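Local coordinates for protein NADH-rubredoxin oxidoreductase (Clostridium acetobutylicum, PDB 3KLJ) that catalyses the NADH-dependent reduction of rubredoxin through a bound FAD, passing electrons toward the dioxygen-scavenging proteins of an obligate anaerobe, at residues A[15-19]-A[36-40]; A[42-48]-A[131-135]; A[82-86]-A[96-100]. All coordinates share one frame; numbering follows the deposited sequence.

Contact 1 of 3, residues A[15-19]-A[36-40]; sequences LGAGP and TMINS. With FAD (flavin-adenine dinucleotide), chain B.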
loop_
_atom_site.group_PDB
_atom_site.type_symbol
_atom_site.label_atom_id
_atom_site.label_comp_id
_atom_site.label_asym_id
_atom_site.label_seq_id
_atom_site.Cartn_x
_atom_site.Cartn_y
_atom_site.Cartn_z
ATOM N N LEU A 15 -11.650 14.543 3.345
ATOM C CA LEU A 15 -11.382 13.850 4.593
ATOM C C LEU A 15 -10.140 12.964 4.455
ATOM O O LEU A 15 -10.206 11.850 3.912
ATOM C CB LEU A 15 -12.620 13.036 4.992
ATOM C CG LEU A 15 -12.859 12.686 6.459
ATOM C CD1 LEU A 15 -14.317 12.196 6.688
ATOM C CD2 LEU A 15 -11.844 11.647 6.954
ATOM N N GLY A 16 -9.015 13.481 4.946
ATOM C CA GLY A 16 -7.714 12.838 4.847
ATOM C C GLY A 16 -6.816 13.564 3.857
ATOM O O GLY A 16 -7.229 13.842 2.728
ATOM N N ALA A 17 -5.587 13.870 4.271
ATOM C CA ALA A 17 -4.649 14.578 3.409
ATOM C C ALA A 17 -3.381 13.754 3.129
ATOM O O ALA A 17 -2.273 14.117 3.518
ATOM C CB ALA A 17 -4.322 15.952 3.986
ATOM N N GLY A 18 -3.573 12.621 2.470
ATOM C CA GLY A 18 -2.474 11.851 1.928
ATOM C C GLY A 18 -2.468 12.072 0.428
ATOM O O GLY A 18 -3.089 13.028 -0.063
ATOM N N PRO A 19 -1.784 11.192 -0.318
ATOM C CA PRO A 19 -1.713 11.304 -1.786
ATOM C C PRO A 19 -3.089 11.330 -2.471
ATOM O O PRO A 19 -3.279 12.091 -3.432
ATOM C CB PRO A 19 -0.903 10.066 -2.189
ATOM C CG PRO A 19 -0.013 9.823 -0.981
ATOM C CD PRO A 19 -0.893 10.128 0.197
ATOM N N THR A 36 -11.481 22.498 1.288
ATOM C CA THR A 36 -10.905 22.275 2.614
ATOM C C THR A 36 -10.486 20.824 2.801
ATOM O O THR A 36 -11.257 19.908 2.512
ATOM C CB THR A 36 -11.913 22.644 3.716
ATOM O OG1 THR A 36 -12.255 24.019 3.579
ATOM C CG2 THR A 36 -11.335 22.427 5.103
ATOM N N MET A 37 -9.269 20.631 3.299
ATOM C CA MET A 37 -8.739 19.314 3.601
ATOM C C MET A 37 -8.565 19.148 5.099
ATOM O O MET A 37 -7.968 20.006 5.759
ATOM C CB MET A 37 -7.378 19.125 2.939
ATOM C CG MET A 37 -7.338 19.414 1.453
ATOM S SD MET A 37 -5.695 19.054 0.793
ATOM C CE MET A 37 -5.819 17.261 0.727
ATOM N N ILE A 38 -9.079 18.039 5.623
ATOM C CA ILE A 38 -8.878 17.662 7.014
ATOM C C ILE A 38 -7.782 16.598 7.086
ATOM O O ILE A 38 -7.857 15.609 6.369
ATOM C CB ILE A 38 -10.182 17.084 7.621
ATOM C CG1 ILE A 38 -11.309 18.122 7.569
ATOM C CG2 ILE A 38 -9.952 16.605 9.058
ATOM C CD1 ILE A 38 -12.702 17.509 7.613
ATOM N N ASN A 39 -6.765 16.790 7.928
ATOM C CA ASN A 39 -5.746 15.741 8.114
ATOM C C ASN A 39 -5.375 15.467 9.561
ATOM O O ASN A 39 -5.079 16.393 10.314
ATOM C CB ASN A 39 -4.483 16.032 7.303
ATOM C CG ASN A 39 -3.607 14.787 7.097
ATOM O OD1 ASN A 39 -4.077 13.702 6.698
ATOM N ND2 ASN A 39 -2.327 14.946 7.368
ATOM N N SER A 40 -5.381 14.186 9.927
ATOM C CA SER A 40 -5.097 13.747 11.291
ATOM C C SER A 40 -3.635 13.966 11.692
ATOM O O SER A 40 -3.344 14.157 12.874
ATOM C CB SER A 40 -5.486 12.279 11.473
ATOM O OG SER A 40 -4.675 11.440 10.662
HETATM P PA FAD B . -2.863 7.668 3.052
HETATM O O1A FAD B . -2.899 6.699 4.204
HETATM O O2A FAD B . -1.484 7.818 2.456
HETATM O O5B FAD B . -3.410 9.089 3.532
HETATM C C5B FAD B . -4.619 9.193 4.263
HETATM C C4B FAD B . -4.500 10.333 5.275
HETATM O O4B FAD B . -5.754 10.526 5.928
HETATM C C3B FAD B . -3.485 10.001 6.365
HETATM O O3B FAD B . -2.574 11.080 6.495
HETATM C C2B FAD B . -4.306 9.816 7.628
HETATM O O2B FAD B . -3.650 10.307 8.776
HETATM C C1B FAD B . -5.553 10.636 7.327
HETATM N N9A FAD B . -6.746 10.194 8.072
HETATM C C8A FAD B . -7.086 8.916 8.425
HETATM N N7A FAD B . -8.261 8.953 9.097
HETATM C C5A FAD B . -8.681 10.232 9.174
HETATM C C6A FAD B . -9.805 10.820 9.755
HETATM N N6A FAD B . -10.558 10.125 10.609
HETATM N N1A FAD B . -9.957 12.194 9.674
HETATM C C2A FAD B . -9.014 12.973 9.029
HETATM N N3A FAD B . -7.899 12.382 8.466
HETATM C C4A FAD B . -7.736 11.028 8.533
HETATM N N1 FAD B . 2.455 1.904 -2.575
HETATM C C2 FAD B . 2.955 1.568 -3.815
HETATM O O2 FAD B . 2.222 1.603 -4.788
HETATM N N3 FAD B . 4.281 1.222 -3.974
HETATM C C4 FAD B . 5.117 1.193 -2.882
HETATM O O4 FAD B . 6.294 0.864 -3.056
HETATM C C4X FAD B . 4.620 1.518 -1.612
HETATM N N5 FAD B . 5.444 1.505 -0.496
HETATM C C5X FAD B . 4.947 1.833 0.751
HETATM C C6 FAD B . 5.785 1.812 1.874
HETATM C C7 FAD B . 5.267 2.159 3.133
HETATM C C7M FAD B . 6.159 2.137 4.339
HETATM C C8 FAD B . 3.924 2.509 3.266
HETATM C C8M FAD B . 3.339 2.879 4.607
HETATM C C9 FAD B . 3.098 2.522 2.148
HETATM C C9A FAD B . 3.606 2.189 0.888
HETATM N N10 FAD B . 2.774 2.211 -0.229
HETATM C C10 FAD B . 3.280 1.879 -1.472
HETATM C "C1'" FAD B . 1.331 2.568 -0.085
HETATM C "C2'" FAD B . 1.045 4.010 -0.444
HETATM O "O2'" FAD B . 1.705 4.842 0.489
HETATM C "C3'" FAD B . -0.456 4.202 -0.362
HETATM O "O3'" FAD B . -1.087 3.443 -1.377
HETATM C "C4'" FAD B . -0.885 5.652 -0.513
HETATM O "O4'" FAD B . -0.245 6.465 0.462
HETATM C "C5'" FAD B . -2.390 5.732 -0.296
HETATM O "O5'" FAD B . -2.734 7.093 -0.247
HETATM P P FAD B . -4.092 7.537 0.448
HETATM O O1P FAD B . -4.239 9.043 0.306
HETATM O O2P FAD B . -5.263 6.747 -0.082
HETATM O O3P FAD B . -3.942 7.109 1.998
HETATM O O HOH W 1 -0.340 13.677 5.519
#
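Met37 opens the contact from strand 35-38 with its far end: the methyl CE lies 3.8 Å from Ala17 CB. Its CG stands anti to the carbonyl carbon (chi1 -53°), and a bend at chi3 turns the terminal methyl toward the alanine. Ile38 follows, paired with Leu15 as neighbours on parallel strands. Its carbonyl O takes the N-H of Gly16 at 2.8 Å, in the carbonyl plane although the N-H is not aimed straight. On the sheet face shared by Ile38 and Leu15, the branch methyls meet the adenine of FAD: Leu15 CD2 lies 3.4 Å from FAD N1A, and Ile38 CG2 approaches FAD C2A.

Asn39 carries its side-chain amide to the loop. With CG anti to the backbone N (chi1 -161°), its amide lies beside Ala17, where Asn39 CB and Ala17 CB are pressed to 3.3 Å. Asn39 OD1 accepts the N-H of Ala17 at 2.9 Å, the donor standing well above the plane of the amide. The ribose hydroxyl O3B of FAD is 3.0 Å from Asn39 OD1. A water lies between Asn39 ND2, from which it accepts a weak bond, and Ala17 O, to which it may donate. Ser40 reaches past the loop to the ribose hydroxyl O2B of FAD.

Gly16 CA comes within 3.2 Å of FAD O4B and Gly18 CA within 3.3 Å of FAD O5B, so the loop backbone lies against the cofactor. Strand, turn and following helix are consistent with the first part of a GxGxxG fingerprint of a Rossmann-type FAD domain, with Asn39 and Ser40 at the adenosine ribose.

Contact 2 of 3, residues A[42-48]-A[131-135]; sequences KYLPYYR and YSYDD. With FAD (flavin-adenine dinucleotide), chain B.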
loop_
_atom_site.group_PDB
_atom_site.type_symbol
_atom_site.label_atom_id
_atom_site.label_comp_id
_atom_site.label_asym_id
_atom_site.label_seq_id
_atom_site.Cartn_x
_atom_site.Cartn_y
_atom_site.Cartn_z
ATOM N N LYS A 42 0.212 15.984 11.523
ATOM C CA LYS A 42 0.627 17.385 11.627
ATOM C C LYS A 42 1.431 17.857 10.410
ATOM O O LYS A 42 1.993 18.958 10.413
ATOM C CB LYS A 42 1.372 17.655 12.945
ATOM C CG LYS A 42 2.508 16.700 13.264
ATOM C CD LYS A 42 3.090 16.987 14.653
ATOM C CE LYS A 42 3.895 15.799 15.181
ATOM N NZ LYS A 42 3.004 14.680 15.609
ATOM N N TYR A 43 1.453 17.022 9.371
ATOM C CA TYR A 43 2.207 17.290 8.146
ATOM C C TYR A 43 1.286 17.369 6.936
ATOM O O TYR A 43 0.240 16.710 6.892
ATOM C CB TYR A 43 3.290 16.206 7.919
ATOM C CG TYR A 43 4.070 15.879 9.180
ATOM C CD1 TYR A 43 4.984 16.792 9.714
ATOM C CD2 TYR A 43 3.866 14.676 9.861
ATOM C CE1 TYR A 43 5.688 16.509 10.881
ATOM C CE2 TYR A 43 4.571 14.380 11.028
ATOM C CZ TYR A 43 5.477 15.305 11.532
ATOM O OH TYR A 43 6.182 15.031 12.683
ATOM N N LEU A 44 1.674 18.190 5.967
ATOM C CA LEU A 44 1.021 18.228 4.655
ATOM C C LEU A 44 1.155 16.874 3.935
ATOM O O LEU A 44 1.959 16.036 4.353
ATOM C CB LEU A 44 1.641 19.349 3.815
ATOM C CG LEU A 44 1.028 20.766 3.845
ATOM C CD1 LEU A 44 -0.145 20.967 4.813
ATOM C CD2 LEU A 44 2.084 21.845 4.014
ATOM N N PRO A 45 0.349 16.645 2.875
ATOM C CA PRO A 45 0.481 15.422 2.093
ATOM C C PRO A 45 1.919 15.115 1.686
ATOM O O PRO A 45 2.614 15.972 1.142
ATOM C CB PRO A 45 -0.369 15.714 0.860
ATOM C CG PRO A 45 -1.494 16.527 1.408
ATOM C CD PRO A 45 -0.900 17.358 2.540
ATOM N N TYR A 46 2.341 13.883 1.942
ATOM C CA TYR A 46 3.687 13.458 1.578
ATOM C C TYR A 46 3.693 12.123 0.850
ATOM O O TYR A 46 2.730 11.344 0.944
ATOM C CB TYR A 46 4.595 13.431 2.805
ATOM C CG TYR A 46 4.113 12.594 3.976
ATOM C CD1 TYR A 46 3.363 13.167 5.013
ATOM C CD2 TYR A 46 4.436 11.237 4.069
ATOM C CE1 TYR A 46 2.945 12.406 6.113
ATOM C CE2 TYR A 46 4.023 10.469 5.154
ATOM C CZ TYR A 46 3.281 11.060 6.177
ATOM O OH TYR A 46 2.881 10.290 7.251
ATOM N N TYR A 47 4.773 11.881 0.108
ATOM C CA TYR A 47 4.919 10.667 -0.692
ATOM C C TYR A 47 5.268 9.511 0.241
ATOM O O TYR A 47 6.447 9.150 0.410
ATOM C CB TYR A 47 5.997 10.846 -1.767
ATOM C CG TYR A 47 5.828 9.901 -2.937
ATOM C CD1 TYR A 47 6.442 8.651 -2.940
ATOM C CD2 TYR A 47 5.040 10.253 -4.034
ATOM C CE1 TYR A 47 6.279 7.767 -4.012
ATOM C CE2 TYR A 47 4.877 9.385 -5.110
ATOM C CZ TYR A 47 5.506 8.146 -5.091
ATOM O OH TYR A 47 5.341 7.278 -6.132
ATOM N N ARG A 48 4.223 8.958 0.849
ATOM C CA ARG A 48 4.344 7.917 1.876
ATOM C C ARG A 48 5.305 6.741 1.546
ATOM O O ARG A 48 6.024 6.297 2.442
ATOM C CB ARG A 48 2.949 7.398 2.277
ATOM C CG ARG A 48 2.895 6.566 3.579
ATOM C CD ARG A 48 1.432 6.170 3.942
ATOM N NE ARG A 48 0.578 7.356 4.089
ATOM C CZ ARG A 48 0.641 8.216 5.108
ATOM N NH1 ARG A 48 -0.162 9.271 5.138
ATOM N NH2 ARG A 48 1.499 8.028 6.104
ATOM N N TYR A 131 3.824 3.172 9.293
ATOM C CA TYR A 131 2.786 3.718 8.433
ATOM C C TYR A 131 3.040 5.200 8.170
ATOM O O TYR A 131 3.000 5.641 7.020
ATOM C CB TYR A 131 1.372 3.511 9.003
ATOM C CG TYR A 131 0.341 3.726 7.917
ATOM C CD1 TYR A 131 0.040 2.704 7.019
ATOM C CD2 TYR A 131 -0.281 4.967 7.743
ATOM C CE1 TYR A 131 -0.864 2.895 5.987
ATOM C CE2 TYR A 131 -1.189 5.170 6.714
ATOM C CZ TYR A 131 -1.470 4.121 5.835
ATOM O OH TYR A 131 -2.376 4.281 4.810
ATOM N N SER A 132 3.323 5.944 9.240
ATOM C CA SER A 132 3.397 7.405 9.200
ATOM C C SER A 132 4.816 7.938 9.333
ATOM O O SER A 132 5.730 7.205 9.711
ATOM C CB SER A 132 2.560 7.984 10.326
ATOM O OG SER A 132 3.173 7.691 11.565
ATOM N N TYR A 133 4.995 9.223 9.038
ATOM C CA TYR A 133 6.301 9.862 9.237
ATOM C C TYR A 133 6.745 9.780 10.699
ATOM O O TYR A 133 7.912 9.523 10.977
ATOM C CB TYR A 133 6.287 11.310 8.752
ATOM C CG TYR A 133 7.594 12.038 8.990
ATOM C CD1 TYR A 133 8.713 11.785 8.191
ATOM C CD2 TYR A 133 7.720 12.973 10.026
ATOM C CE1 TYR A 133 9.926 12.448 8.412
ATOM C CE2 TYR A 133 8.935 13.643 10.254
ATOM C CZ TYR A 133 10.025 13.373 9.443
ATOM O OH TYR A 133 11.222 14.027 9.648
ATOM N N ASP A 134 5.810 9.993 11.628
ATOM C CA ASP A 134 6.113 9.865 13.060
ATOM C C ASP A 134 6.527 8.436 13.435
ATOM O O ASP A 134 7.394 8.249 14.286
ATOM C CB ASP A 134 4.940 10.348 13.920
ATOM C CG ASP A 134 4.845 11.874 13.988
ATOM O OD1 ASP A 134 5.809 12.575 13.616
ATOM O OD2 ASP A 134 3.791 12.383 14.415
ATOM N N ASP A 135 5.912 7.444 12.790
ATOM C CA ASP A 135 6.288 6.038 12.940
ATOM C C ASP A 135 7.758 5.826 12.584
ATOM O O ASP A 135 8.515 5.248 13.369
ATOM C CB ASP A 135 5.430 5.137 12.037
ATOM C CG ASP A 135 4.032 4.876 12.597
ATOM O OD1 ASP A 135 3.143 4.518 11.797
ATOM O OD2 ASP A 135 3.823 5.003 13.817
HETATM P PA FAD B . -2.863 7.668 3.052
HETATM O O1A FAD B . -2.899 6.699 4.204
HETATM O O2A FAD B . -1.484 7.818 2.456
HETATM O O5B FAD B . -3.410 9.089 3.532
HETATM C C5B FAD B . -4.619 9.193 4.263
HETATM C C4B FAD B . -4.500 10.333 5.275
HETATM O O4B FAD B . -5.754 10.526 5.928
HETATM C C3B FAD B . -3.485 10.001 6.365
HETATM O O3B FAD B . -2.574 11.080 6.495
HETATM C C2B FAD B . -4.306 9.816 7.628
HETATM O O2B FAD B . -3.650 10.307 8.776
HETATM C C1B FAD B . -5.553 10.636 7.327
HETATM N N9A FAD B . -6.746 10.194 8.072
HETATM C C8A FAD B . -7.086 8.916 8.425
HETATM N N7A FAD B . -8.261 8.953 9.097
HETATM C C5A FAD B . -8.681 10.232 9.174
HETATM C C6A FAD B . -9.805 10.820 9.755
HETATM N N6A FAD B . -10.558 10.125 10.609
HETATM N N1A FAD B . -9.957 12.194 9.674
HETATM C C2A FAD B . -9.014 12.973 9.029
HETATM N N3A FAD B . -7.899 12.382 8.466
HETATM C C4A FAD B . -7.736 11.028 8.533
HETATM N N1 FAD B . 2.455 1.904 -2.575
HETATM C C2 FAD B . 2.955 1.568 -3.815
HETATM O O2 FAD B . 2.222 1.603 -4.788
HETATM N N3 FAD B . 4.281 1.222 -3.974
HETATM C C4 FAD B . 5.117 1.193 -2.882
HETATM O O4 FAD B . 6.294 0.864 -3.056
HETATM C C4X FAD B . 4.620 1.518 -1.612
HETATM N N5 FAD B . 5.444 1.505 -0.496
HETATM C C5X FAD B . 4.947 1.833 0.751
HETATM C C6 FAD B . 5.785 1.812 1.874
HETATM C C7 FAD B . 5.267 2.159 3.133
HETATM C C7M FAD B . 6.159 2.137 4.339
HETATM C C8 FAD B . 3.924 2.509 3.266
HETATM C C8M FAD B . 3.339 2.879 4.607
HETATM C C9 FAD B . 3.098 2.522 2.148
HETATM C C9A FAD B . 3.606 2.189 0.888
HETATM N N10 FAD B . 2.774 2.211 -0.229
HETATM C C10 FAD B . 3.280 1.879 -1.472
HETATM C "C1'" FAD B . 1.331 2.568 -0.085
HETATM C "C2'" FAD B . 1.045 4.010 -0.444
HETATM O "O2'" FAD B . 1.705 4.842 0.489
HETATM C "C3'" FAD B . -0.456 4.202 -0.362
HETATM O "O3'" FAD B . -1.087 3.443 -1.377
HETATM C "C4'" FAD B . -0.885 5.652 -0.513
HETATM O "O4'" FAD B . -0.245 6.465 0.462
HETATM C "C5'" FAD B . -2.390 5.732 -0.296
HETATM O "O5'" FAD B . -2.734 7.093 -0.247
HETATM P P FAD B . -4.092 7.537 0.448
HETATM O O1P FAD B . -4.239 9.043 0.306
HETATM O O2P FAD B . -5.263 6.747 -0.082
HETATM O O3P FAD B . -3.942 7.109 1.998
HETATM O O HOH W 2 1.558 13.363 12.823
#
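Tyr46 OH is gripped from several sides. It accepts the backbone N-H of Tyr133 at 3.0 Å, receives a bond from Arg48 NH2 that comes in tilted from the guanidinium plane, and is hydrogen-bonded to Glu41. These bonds fix the phenol at the start of helix 133-146, where its CZ rests near Tyr133 CB.

Arg48 NH2 has a second acceptor in Tyr131 O, 3.0 Å away and in the guanidinium plane, although the donor stands above the plane of the carbonyl. The guanidinium lies nearly parallel to the Tyr131 ring, the planes 15° apart, with Tyr131 CE2 over one face of it. Arg48 CD sits over the ring of Tyr131, 4.2 Å from its centroid, in a CH-pi contact. A bend at chi3 (-58°) directs Arg48 NE to the phosphate oxygen O2A of FAD at 2.7 Å, with a nearly straight N-H. Tyr131 OH donates to O1A of the same phosphate, so arginine and tyrosine hold one anionic group together; Glu41 adds a salt bridge to Arg48 NH1.

At the other end, Asp134 divides its carboxylate between two partners, both met on the syn side. Asp134 OD1 accepts from Tyr43 OH at 2.7 Å, while Asp134 OD2 forms a salt bridge with Lys42 NZ. Beside them Tyr133 presents its edge to the face of Tyr43, a T-shaped pair with centroids 5.1 Å apart and planes at 80°.

Ser132 and Asp135 close the helix start as a reciprocal capping box: Ser132 OG accepts from Asp135 N at 3.0 Å, and Asp135 OD1 from Ser132 N. Arg48 and Tyr131 form part of the FAD phosphate site; the rest fastens the FAD-domain loop to a helix N-terminus in the NADH-binding domain.

Contact 3 of 3, residues A[82-86]-A[96-100]; sequences SEFAT and TLKSG. With FAD (flavin-adenine dinucleotide), chain B.
Two backbone hydrogen bonds tie the segments, between Phe84 and Lys98 and between Thr86 and Thr96. Lys98 N donates to Phe84 O, and Thr86 N to Thr96 O, each at 2.7 Å. Thr86 OG1 adds a second bond to Thr96 O at 3.1 Å, coming from above the carbonyl plane; chi1 of 48° sets this hydroxyl between the backbone N and carbonyl carbon of its own residue. Between these pairs Ala85 and Leu97 form a non-hydrogen-bonded pair, with Leu97 CA only 3.2 Å from Phe84 O. This is the open end of an antiparallel beta hairpin, strands 85-89 and 94-97, after which a type I turn from Leu97 to Gly100 leads on toward strand 102-104.

Apolar contact comes from Leu97, whose CD1 lies 3.5 Å from Glu83 CG, the two side chains crossing at about a right angle. A bend at chi2 (61°) carries the carboxylate of Glu83 toward Ser99, whose OG gives OE1 a weak bond.

Toward the cofactor, Ala85 reads the adenine edge with its main chain: Ala85 N donates to FAD N1A at 3.0 Å, and Ala85 O accepts from FAD N6A at 2.9 Å. The ring of Phe84 covers that amino group, one face toward FAD N6A.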
loop_
_atom_site.group_PDB
_atom_site.type_symbol
_atom_site.label_atom_id
_atom_site.label_comp_id
_atom_site.label_asym_id
_atom_site.label_seq_id
_atom_site.Cartn_x
_atom_site.Cartn_y
_atom_site.Cartn_z
ATOM N N SER A 82 -3.727 18.096 12.156
ATOM C CA SER A 82 -3.936 17.496 13.473
ATOM C C SER A 82 -5.418 17.440 13.862
ATOM O O SER A 82 -5.771 17.561 15.037
ATOM C CB SER A 82 -3.098 18.206 14.544
ATOM O OG SER A 82 -1.712 18.059 14.287
ATOM N N GLU A 83 -6.273 17.258 12.861
ATOM C CA GLU A 83 -7.708 17.151 13.082
ATOM C C GLU A 83 -8.257 15.858 12.475
ATOM O O GLU A 83 -7.879 15.458 11.369
ATOM C CB GLU A 83 -8.434 18.382 12.541
ATOM C CG GLU A 83 -9.744 18.693 13.269
ATOM C CD GLU A 83 -9.558 18.990 14.751
ATOM O OE1 GLU A 83 -10.016 18.169 15.577
ATOM O OE2 GLU A 83 -8.953 20.031 15.088
ATOM N N PHE A 84 -9.139 15.214 13.228
ATOM C CA PHE A 84 -9.588 13.857 12.969
ATOM C C PHE A 84 -11.115 13.842 12.902
ATOM O O PHE A 84 -11.783 14.237 13.859
ATOM C CB PHE A 84 -9.070 12.954 14.104
ATOM C CG PHE A 84 -9.358 11.486 13.923
ATOM C CD1 PHE A 84 -8.466 10.666 13.229
ATOM C CD2 PHE A 84 -10.497 10.908 14.487
ATOM C CE1 PHE A 84 -8.717 9.295 13.070
ATOM C CE2 PHE A 84 -10.760 9.535 14.329
ATOM C CZ PHE A 84 -9.868 8.732 13.625
ATOM N N ALA A 85 -11.661 13.408 11.766
ATOM C CA ALA A 85 -13.105 13.218 11.622
ATOM C C ALA A 85 -13.515 11.944 12.348
ATOM O O ALA A 85 -12.858 10.910 12.213
ATOM C CB ALA A 85 -13.496 13.146 10.159
ATOM N N THR A 86 -14.582 12.037 13.137
ATOM C CA THR A 86 -15.085 10.903 13.910
ATOM C C THR A 86 -16.463 10.462 13.436
ATOM O O THR A 86 -16.834 9.307 13.626
ATOM C CB THR A 86 -15.187 11.217 15.432
ATOM O OG1 THR A 86 -15.841 12.474 15.616
ATOM C CG2 THR A 86 -13.805 11.264 16.080
ATOM N N THR A 96 -18.288 15.568 11.811
ATOM C CA THR A 96 -17.911 15.871 13.191
ATOM C C THR A 96 -16.478 15.439 13.444
ATOM O O THR A 96 -16.101 14.294 13.170
ATOM C CB THR A 96 -18.837 15.184 14.210
ATOM O OG1 THR A 96 -20.198 15.516 13.917
ATOM C CG2 THR A 96 -18.513 15.636 15.623
ATOM N N LEU A 97 -15.692 16.371 13.969
ATOM C CA LEU A 97 -14.308 16.123 14.322
ATOM C C LEU A 97 -14.160 15.679 15.776
ATOM O O LEU A 97 -15.120 15.728 16.560
ATOM C CB LEU A 97 -13.461 17.374 14.054
ATOM C CG LEU A 97 -13.556 17.968 12.644
ATOM C CD1 LEU A 97 -13.063 19.410 12.619
ATOM C CD2 LEU A 97 -12.810 17.113 11.619
ATOM N N LYS A 98 -12.947 15.248 16.121
ATOM C CA LYS A 98 -12.594 14.824 17.476
ATOM C C LYS A 98 -12.858 15.929 18.513
ATOM O O LYS A 98 -13.412 15.662 19.583
ATOM C CB LYS A 98 -11.125 14.367 17.520
ATOM C CG LYS A 98 -10.688 13.759 18.855
ATOM C CD LYS A 98 -11.270 12.363 19.057
ATOM C CE LYS A 98 -11.209 11.951 20.515
ATOM N NZ LYS A 98 -11.579 10.523 20.692
ATOM N N SER A 99 -12.486 17.164 18.172
ATOM C CA SER A 99 -12.717 18.339 19.029
ATOM C C SER A 99 -14.192 18.612 19.351
ATOM O O SER A 99 -14.500 19.307 20.324
ATOM C CB SER A 99 -12.072 19.589 18.413
ATOM O OG SER A 99 -12.399 19.733 17.037
ATOM N N GLY A 100 -15.094 18.056 18.545
ATOM C CA GLY A 100 -16.533 18.299 18.686
ATOM C C GLY A 100 -17.022 19.335 17.688
ATOM O O GLY A 100 -18.223 19.532 17.513
HETATM P PA FAD B . -2.863 7.668 3.052
HETATM O O1A FAD B . -2.899 6.699 4.204
HETATM O O2A FAD B . -1.484 7.818 2.456
HETATM O O5B FAD B . -3.410 9.089 3.532
HETATM C C5B FAD B . -4.619 9.193 4.263
HETATM C C4B FAD B . -4.500 10.333 5.275
HETATM O O4B FAD B . -5.754 10.526 5.928
HETATM C C3B FAD B . -3.485 10.001 6.365
HETATM O O3B FAD B . -2.574 11.080 6.495
HETATM C C2B FAD B . -4.306 9.816 7.628
HETATM O O2B FAD B . -3.650 10.307 8.776
HETATM C C1B FAD B . -5.553 10.636 7.327
HETATM N N9A FAD B . -6.746 10.194 8.072
HETATM C C8A FAD B . -7.086 8.916 8.425
HETATM N N7A FAD B . -8.261 8.953 9.097
HETATM C C5A FAD B . -8.681 10.232 9.174
HETATM C C6A FAD B . -9.805 10.820 9.755
HETATM N N6A FAD B . -10.558 10.125 10.609
HETATM N N1A FAD B . -9.957 12.194 9.674
HETATM C C2A FAD B . -9.014 12.973 9.029
HETATM N N3A FAD B . -7.899 12.382 8.466
HETATM C C4A FAD B . -7.736 11.028 8.533
HETATM N N1 FAD B . 2.455 1.904 -2.575
HETATM C C2 FAD B . 2.955 1.568 -3.815
HETATM O O2 FAD B . 2.222 1.603 -4.788
HETATM N N3 FAD B . 4.281 1.222 -3.974
HETATM C C4 FAD B . 5.117 1.193 -2.882
HETATM O O4 FAD B . 6.294 0.864 -3.056
HETATM C C4X FAD B . 4.620 1.518 -1.612
HETATM N N5 FAD B . 5.444 1.505 -0.496
HETATM C C5X FAD B . 4.947 1.833 0.751
HETATM C C6 FAD B . 5.785 1.812 1.874
HETATM C C7 FAD B . 5.267 2.159 3.133
HETATM C C7M FAD B . 6.159 2.137 4.339
HETATM C C8 FAD B . 3.924 2.509 3.266
HETATM C C8M FAD B . 3.339 2.879 4.607
HETATM C C9 FAD B . 3.098 2.522 2.148
HETATM C C9A FAD B . 3.606 2.189 0.888
HETATM N N10 FAD B . 2.774 2.211 -0.229
HETATM C C10 FAD B . 3.280 1.879 -1.472
HETATM C "C1'" FAD B . 1.331 2.568 -0.085
HETATM C "C2'" FAD B . 1.045 4.010 -0.444
HETATM O "O2'" FAD B . 1.705 4.842 0.489
HETATM C "C3'" FAD B . -0.456 4.202 -0.362
HETATM O "O3'" FAD B . -1.087 3.443 -1.377
HETATM C "C4'" FAD B . -0.885 5.652 -0.513
HETATM O "O4'" FAD B . -0.245 6.465 0.462
HETATM C "C5'" FAD B . -2.390 5.732 -0.296
HETATM O "O5'" FAD B . -2.734 7.093 -0.247
HETATM P P FAD B . -4.092 7.537 0.448
HETATM O O1P FAD B . -4.239 9.043 0.306
HETATM O O2P FAD B . -5.263 6.747 -0.082
HETATM O O3P FAD B . -3.942 7.109 1.998
#

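All three contacts touch FAD, at different parts of its adenosine and phosphate half. Contact 1 is fully buried and joins the end of strand 12-15 and its glycine-rich loop to strand 35-38, using glycine backbone and an amide on the ribose. Contacts 2 and 3 are both partly buried: contact 2 relies on charge and aromatic rings, at one FAD phosphate and out to a salt bridge, while contact 3, farthest from the chain's centre, is a hairpin held mainly by main-chain bonds. They interlock. Ala17 packs on Pro45 between contacts 1 and 2, whereas Asn39 O and Glu83 N, 2.9 Å apart, probably bond contact 1 to contact 3, which lies within the loop that contact 2 closes.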